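Local coordinates for coiled-coil and C2 domain-containing protein 1-like (Drosophila melanogaster, PDB 6EI6), which binds phosphatidylinositol monophosphates and regulates endosomal protein sorting, supporting full activity of the ESCRT-III subunit shrub, probably by preventing its inappropriate polymerisation, at residues T140-E145 / F195-R200; T208-V213 / Y230-G235. One frame throughout, in Å; residues are numbered along the deposited sequence.

Contact 1 of 2, residues T140-E145 / F195-R200. With SO4 (sulfate ion), chain D.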
loop_
_atom_site.group_PDB
_atom_site.type_symbol
_atom_site.label_atom_id
_atom_site.label_comp_id
_atom_site.label_asym_id
_atom_site.label_seq_id
_atom_site.Cartn_x
_atom_site.Cartn_y
_atom_site.Cartn_z
ATOM N N THR A 140 -3.947 21.632 -16.599
ATOM C CA THR A 140 -4.117 21.095 -15.259
ATOM C C THR A 140 -2.775 20.980 -14.562
ATOM O O THR A 140 -1.720 20.883 -15.191
ATOM C CB THR A 140 -4.813 19.733 -15.284
ATOM O OG1 THR A 140 -4.337 18.993 -16.410
ATOM C CG2 THR A 140 -6.307 19.910 -15.421
ATOM N N TYR A 141 -2.843 21.017 -13.237
ATOM C CA TYR A 141 -1.720 20.730 -12.362
ATOM C C TYR A 141 -2.303 20.167 -11.069
ATOM O O TYR A 141 -3.492 20.334 -10.785
ATOM C CB TYR A 141 -0.853 21.982 -12.130
ATOM C CG TYR A 141 -1.527 23.048 -11.308
ATOM C CD1 TYR A 141 -2.357 23.997 -11.903
ATOM C CD2 TYR A 141 -1.352 23.100 -9.936
ATOM C CE1 TYR A 141 -2.990 24.967 -11.147
ATOM C CE2 TYR A 141 -1.985 24.063 -9.175
ATOM C CZ TYR A 141 -2.806 24.996 -9.790
ATOM O OH TYR A 141 -3.435 25.949 -9.016
ATOM N N VAL A 142 -1.470 19.472 -10.296
ATOM C CA VAL A 142 -1.917 18.767 -9.097
ATOM C C VAL A 142 -1.097 19.253 -7.909
ATOM O O VAL A 142 0.134 19.284 -7.977
ATOM C CB VAL A 142 -1.794 17.236 -9.262
ATOM C CG1 VAL A 142 -2.428 16.512 -8.088
ATOM C CG2 VAL A 142 -2.402 16.779 -10.576
ATOM N N ARG A 143 -1.778 19.651 -6.838
ATOM C CA ARG A 143 -1.141 19.965 -5.570
ATOM C C ARG A 143 -1.129 18.739 -4.670
ATOM O O ARG A 143 -2.115 18.000 -4.598
ATOM C CB ARG A 143 -1.881 21.082 -4.846
ATOM C CG ARG A 143 -1.967 22.382 -5.594
ATOM C CD ARG A 143 -2.426 23.505 -4.654
ATOM N NE ARG A 143 -2.416 24.802 -5.320
ATOM C CZ ARG A 143 -1.313 25.479 -5.640
ATOM N NH1 ARG A 143 -0.103 24.987 -5.364
ATOM N NH2 ARG A 143 -1.422 26.656 -6.250
ATOM N N VAL A 144 -0.020 18.546 -3.961
ATOM C CA VAL A 144 0.176 17.403 -3.078
ATOM C C VAL A 144 0.409 17.929 -1.676
ATOM O O VAL A 144 1.237 18.822 -1.474
ATOM C CB VAL A 144 1.362 16.533 -3.526
ATOM C CG1 VAL A 144 1.565 15.377 -2.529
ATOM C CG2 VAL A 144 1.153 16.025 -4.964
ATOM N N GLU A 145 -0.313 17.379 -0.714
ATOM C CA GLU A 145 -0.214 17.788 0.677
ATOM C C GLU A 145 0.019 16.544 1.526
ATOM O O GLU A 145 -0.844 15.664 1.591
ATOM C CB GLU A 145 -1.479 18.524 1.106
ATOM C CG GLU A 145 -1.486 18.956 2.555
ATOM C CD GLU A 145 -2.568 19.955 2.833
ATOM O OE1 GLU A 145 -3.396 20.195 1.930
ATOM O OE2 GLU A 145 -2.600 20.497 3.954
ATOM N N PHE A 195 -4.475 15.027 -2.781
ATOM C CA PHE A 195 -4.164 15.462 -4.141
ATOM C C PHE A 195 -5.279 16.373 -4.632
ATOM O O PHE A 195 -6.428 15.939 -4.739
ATOM C CB PHE A 195 -4.025 14.277 -5.095
ATOM C CG PHE A 195 -2.917 13.352 -4.746
ATOM C CD1 PHE A 195 -3.101 12.349 -3.797
ATOM C CD2 PHE A 195 -1.678 13.485 -5.350
ATOM C CE1 PHE A 195 -2.073 11.515 -3.452
ATOM C CE2 PHE A 195 -0.645 12.638 -5.022
ATOM C CZ PHE A 195 -0.844 11.646 -4.064
ATOM N N GLU A 196 -4.948 17.614 -4.974
ATOM C CA GLU A 196 -5.935 18.560 -5.496
ATOM C C GLU A 196 -5.652 18.830 -6.966
ATOM O O GLU A 196 -4.547 19.241 -7.319
ATOM C CB GLU A 196 -5.935 19.846 -4.679
ATOM C CG GLU A 196 -6.488 19.609 -3.302
ATOM C CD GLU A 196 -6.341 20.805 -2.396
ATOM O OE1 GLU A 196 -5.749 21.803 -2.843
ATOM O OE2 GLU A 196 -6.812 20.750 -1.236
ATOM N N ILE A 197 -6.634 18.565 -7.822
ATOM C CA ILE A 197 -6.465 18.703 -9.262
ATOM C C ILE A 197 -7.054 20.048 -9.691
ATOM O O ILE A 197 -8.232 20.335 -9.444
ATOM C CB ILE A 197 -7.111 17.536 -10.018
ATOM C CG1 ILE A 197 -6.424 16.221 -9.649
ATOM C CG2 ILE A 197 -6.979 17.752 -11.508
ATOM C CD1 ILE A 197 -7.060 15.478 -8.469
ATOM N N TYR A 198 -6.234 20.893 -10.307
ATOM C CA TYR A 198 -6.643 22.253 -10.628
ATOM C C TYR A 198 -6.546 22.502 -12.123
ATOM O O TYR A 198 -5.587 22.060 -12.773
ATOM C CB TYR A 198 -5.786 23.279 -9.906
ATOM C CG TYR A 198 -6.154 23.536 -8.466
ATOM C CD1 TYR A 198 -7.101 24.489 -8.126
ATOM C CD2 TYR A 198 -5.523 22.860 -7.439
ATOM C CE1 TYR A 198 -7.421 24.738 -6.802
ATOM C CE2 TYR A 198 -5.837 23.118 -6.119
ATOM C CZ TYR A 198 -6.785 24.049 -5.811
ATOM O OH TYR A 198 -7.089 24.288 -4.488
ATOM N N SER A 199 -7.547 23.205 -12.666
ATOM C CA SER A 199 -7.446 23.757 -14.017
ATOM C C SER A 199 -6.836 25.151 -13.938
ATOM O O SER A 199 -7.110 25.906 -12.992
ATOM C CB SER A 199 -8.812 23.824 -14.704
ATOM O OG SER A 199 -9.604 24.850 -14.132
ATOM N N ARG A 200 -5.994 25.482 -14.922
ATOM C CA ARG A 200 -5.242 26.742 -14.913
ATOM C C ARG A 200 -6.080 27.820 -15.588
ATOM O O ARG A 200 -6.148 27.888 -16.819
ATOM C CB ARG A 200 -3.895 26.578 -15.609
ATOM C CG ARG A 200 -2.833 27.587 -15.199
ATOM C CD ARG A 200 -2.539 28.576 -16.331
ATOM N NE ARG A 200 -2.101 27.935 -17.582
ATOM C CZ ARG A 200 -0.826 27.728 -17.937
ATOM N NH1 ARG A 200 0.174 28.116 -17.139
ATOM N NH2 ARG A 200 -0.549 27.134 -19.102
HETATM S S SO4 D . 1.903 28.732 -5.034
HETATM O O1 SO4 D . 2.057 27.631 -5.991
HETATM O O2 SO4 D . 2.203 28.250 -3.678
HETATM O O3 SO4 D . 2.821 29.827 -5.382
HETATM O O4 SO4 D . 0.525 29.227 -5.087
#

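Contact 2 of 2, residues T208-V213 / Y230-G235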
loop_
_atom_site.group_PDB
_atom_site.type_symbol
_atom_site.label_atom_id
_atom_site.label_comp_id
_atom_site.label_asym_id
_atom_site.label_seq_id
_atom_site.Cartn_x
_atom_site.Cartn_y
_atom_site.Cartn_z
ATOM N N THR A 208 -9.314 26.749 -11.075
ATOM C CA THR A 208 -10.500 26.013 -10.652
ATOM C C THR A 208 -10.130 24.628 -10.111
ATOM O O THR A 208 -9.432 23.851 -10.777
ATOM C CB THR A 208 -11.491 25.878 -11.811
ATOM O OG1 THR A 208 -11.720 27.168 -12.403
ATOM C CG2 THR A 208 -12.808 25.316 -11.296
ATOM N N LEU A 209 -10.603 24.331 -8.903
ATOM C CA LEU A 209 -10.484 23.004 -8.298
ATOM C C LEU A 209 -11.361 22.013 -9.062
ATOM O O LEU A 209 -12.581 22.001 -8.908
ATOM C CB LEU A 209 -10.878 23.068 -6.827
ATOM C CG LEU A 209 -10.778 21.766 -6.031
ATOM C CD1 LEU A 209 -9.361 21.159 -6.129
ATOM C CD2 LEU A 209 -11.178 21.998 -4.579
ATOM N N ILE A 210 -10.737 21.173 -9.891
ATOM C CA ILE A 210 -11.460 20.144 -10.635
ATOM C C ILE A 210 -11.941 19.017 -9.719
ATOM O O ILE A 210 -13.057 18.503 -9.879
ATOM C CB ILE A 210 -10.558 19.586 -11.742
ATOM C CG1 ILE A 210 -10.169 20.690 -12.708
ATOM C CG2 ILE A 210 -11.246 18.435 -12.447
ATOM C CD1 ILE A 210 -9.481 20.156 -13.909
ATOM N N GLY A 211 -11.096 18.574 -8.790
ATOM C CA GLY A 211 -11.481 17.518 -7.870
ATOM C C GLY A 211 -10.353 17.186 -6.915
ATOM O O GLY A 211 -9.192 17.549 -7.131
ATOM N N THR A 212 -10.724 16.478 -5.851
ATOM C CA THR A 212 -9.810 16.055 -4.805
ATOM C C THR A 212 -9.729 14.525 -4.738
ATOM O O THR A 212 -10.704 13.815 -5.028
ATOM C CB THR A 212 -10.234 16.644 -3.452
ATOM O OG1 THR A 212 -10.165 18.075 -3.531
ATOM C CG2 THR A 212 -9.288 16.196 -2.342
ATOM N N VAL A 213 -8.538 14.030 -4.379
ATOM C CA VAL A 213 -8.273 12.618 -4.129
ATOM C C VAL A 213 -7.512 12.501 -2.812
ATOM O O VAL A 213 -6.488 13.168 -2.627
ATOM C CB VAL A 213 -7.455 11.988 -5.269
ATOM C CG1 VAL A 213 -6.954 10.637 -4.850
ATOM C CG2 VAL A 213 -8.271 11.907 -6.560
ATOM N N TYR A 230 -7.724 6.736 -8.677
ATOM C CA TYR A 230 -8.761 7.159 -7.740
ATOM C C TYR A 230 -9.708 8.167 -8.384
ATOM O O TYR A 230 -9.312 8.953 -9.249
ATOM C CB TYR A 230 -8.145 7.774 -6.463
ATOM C CG TYR A 230 -7.150 6.875 -5.763
ATOM C CD1 TYR A 230 -5.839 6.738 -6.230
ATOM C CD2 TYR A 230 -7.520 6.159 -4.636
ATOM C CE1 TYR A 230 -4.940 5.905 -5.600
ATOM C CE2 TYR A 230 -6.623 5.333 -3.990
ATOM C CZ TYR A 230 -5.342 5.209 -4.478
ATOM O OH TYR A 230 -4.476 4.385 -3.814
ATOM N N ASP A 231 -10.962 8.148 -7.936
ATOM C CA ASP A 231 -11.991 9.034 -8.471
ATOM C C ASP A 231 -11.820 10.441 -7.922
ATOM O O ASP A 231 -11.730 10.629 -6.703
ATOM C CB ASP A 231 -13.391 8.536 -8.097
ATOM C CG ASP A 231 -13.812 7.296 -8.868
ATOM O OD1 ASP A 231 -13.446 7.176 -10.065
ATOM O OD2 ASP A 231 -14.508 6.438 -8.260
ATOM N N LEU A 232 -11.845 11.437 -8.811
ATOM C CA LEU A 232 -11.879 12.821 -8.351
ATOM C C LEU A 232 -13.183 13.068 -7.605
ATOM O O LEU A 232 -14.259 12.687 -8.080
ATOM C CB LEU A 232 -11.720 13.778 -9.529
ATOM C CG LEU A 232 -10.276 14.220 -9.830
ATOM C CD1 LEU A 232 -9.330 13.056 -10.112
ATOM C CD2 LEU A 232 -10.242 15.160 -11.000
ATOM N N MET A 233 -13.078 13.639 -6.398
ATOM C CA MET A 233 -14.226 13.908 -5.540
ATOM C C MET A 233 -14.424 15.407 -5.373
ATOM O O MET A 233 -13.474 16.191 -5.484
ATOM C CB MET A 233 -14.076 13.277 -4.132
ATOM C CG MET A 233 -14.107 11.750 -4.114
ATOM S SD MET A 233 -15.601 11.003 -4.839
ATOM C CE MET A 233 -16.800 11.290 -3.529
ATOM N N ASP A 234 -15.674 15.785 -5.097
ATOM C CA ASP A 234 -16.038 17.150 -4.729
ATOM C C ASP A 234 -16.505 17.179 -3.278
ATOM O O ASP A 234 -15.816 17.724 -2.423
ATOM C CB ASP A 234 -17.113 17.711 -5.658
ATOM C CG ASP A 234 -17.358 19.211 -5.440
ATOM O OD1 ASP A 234 -17.087 19.714 -4.321
ATOM O OD2 ASP A 234 -17.845 19.887 -6.379
ATOM N N GLY A 235 -17.648 16.598 -2.967
ATOM C CA GLY A 235 -17.908 16.328 -1.566
ATOM C C GLY A 235 -17.339 14.994 -1.113
ATOM O O GLY A 235 -16.112 14.880 -1.077
#

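Contact 1 of 2, residues T140-E145 / F195-R200
Y141 sets CG between its backbone N and carbonyl carbon (chi1 69°), while Y198, directly across, sets CG anti to its carbonyl carbon (chi1 -80°); beyond CG, the Y141 ring lies against the root of Y198. The two residues form a hydrogen-bonded antiparallel pair in one of the two four-stranded sheets of the C2 beta-sandwich. Y198 CB sits over one face of the Y141 ring, offset toward the rim, with CZ of Y141 3.4 Å from CB of Y198. The ring planes are nearly parallel, 11° apart, but slid so far that they barely overlap, and the contact is chiefly CH-pi. The phenol of Y141 is hydrogen-bonded to D207, which fixes the outer end of the ring.

R143 shares this face. Its chain, extended from CG to NE, brings CD within 3.7 Å of Y198 CE2, and Y141 CE2 lies above the centre of the guanidinium. A long arginine suits this outer face because its methylenes pack on tyrosine while its charged end lies beside a sulfate, probably from the crystallisation liquor: NH1 of R143 makes a weak hydrogen bond to it, and K157 binds it too.

On the other face, turned toward strands 119-128 and 241-249, small branched V142 and V144 lie beside larger I197 and F195. V144 CG2 touches F195 CD2 at 3.8 Å, and the phenyl also packs on I122, V124, L243 and V245, as befits the sandwich core.

Four backbone bonds join the pairs Y141-Y198 and R143-E196, that from Y198 N to Y141 O being 2.8 Å long. Within strand 195-199, the hydroxyl of Y198 donates to E196 OE1 at 3.3 Å, meeting that oxygen from above the carboxylate plane.

Contact 2 of 2, residues T208-V213 / Y230-G235
V213 and Y230 cross at about a right angle, the CG1 methyl of the valine pressing on the root of the tyrosine, 3.5 Å from Y230 CB. Setting CG1 anti to the backbone N (chi1 168°) carries that methyl to the tyrosine and leaves the other, V213 CG2, for L232 CD1 at 3.9 Å. The leucine crosses V213 obliquely and uses both branches: CD1 meets the valine and L232 CD2 meets I210 CG2 at 3.7 Å, while L232 CG lies 4.0 Å from G211 CA. Glycine suits this place because a beta carbon there would collide with L232 CB.

I210 and G211 together face I197, a classic beta bulge in strand 208-216. Just beyond it the edge strands of the two C2 sheets meet in a single antiparallel bridge, T212 with M233. Its two bonds are short, T212 N to M233 O 2.8 Å and M233 N to T212 O 2.7 Å. The strands diverge on leaving it, their segment directions being 129° apart.

L232 also packs on Y130, I197, V239 and L243, bringing both sheets to one leucine. The chemistry is thus divided: two backbone bonds fix the position of one edge against the other, and aliphatic branches pack beside them.

The two contacts belong to the C2 domain, the membrane-binding part of the protein, and their centres are about 9 Å apart. Contact 1 pairs two inner strands of the sheet 155-157, 140-145, 192-199, 208-216; contact 2 joins that sheet's last strand to 225-233, the outermost strand of the other. They follow one another in the chain, contact 1 closing before contact 2 opens. Strands 192-199 and 208-216 connect them: I197 O lies 2.7 Å from I210 N, and F195 N 2.7 Å from V213 O, both probable hydrogen bonds. Backbone pairing thus links 140-145, 192-199 and 208-216 and, through the single T212-M233 bridge, reaches the other sheet.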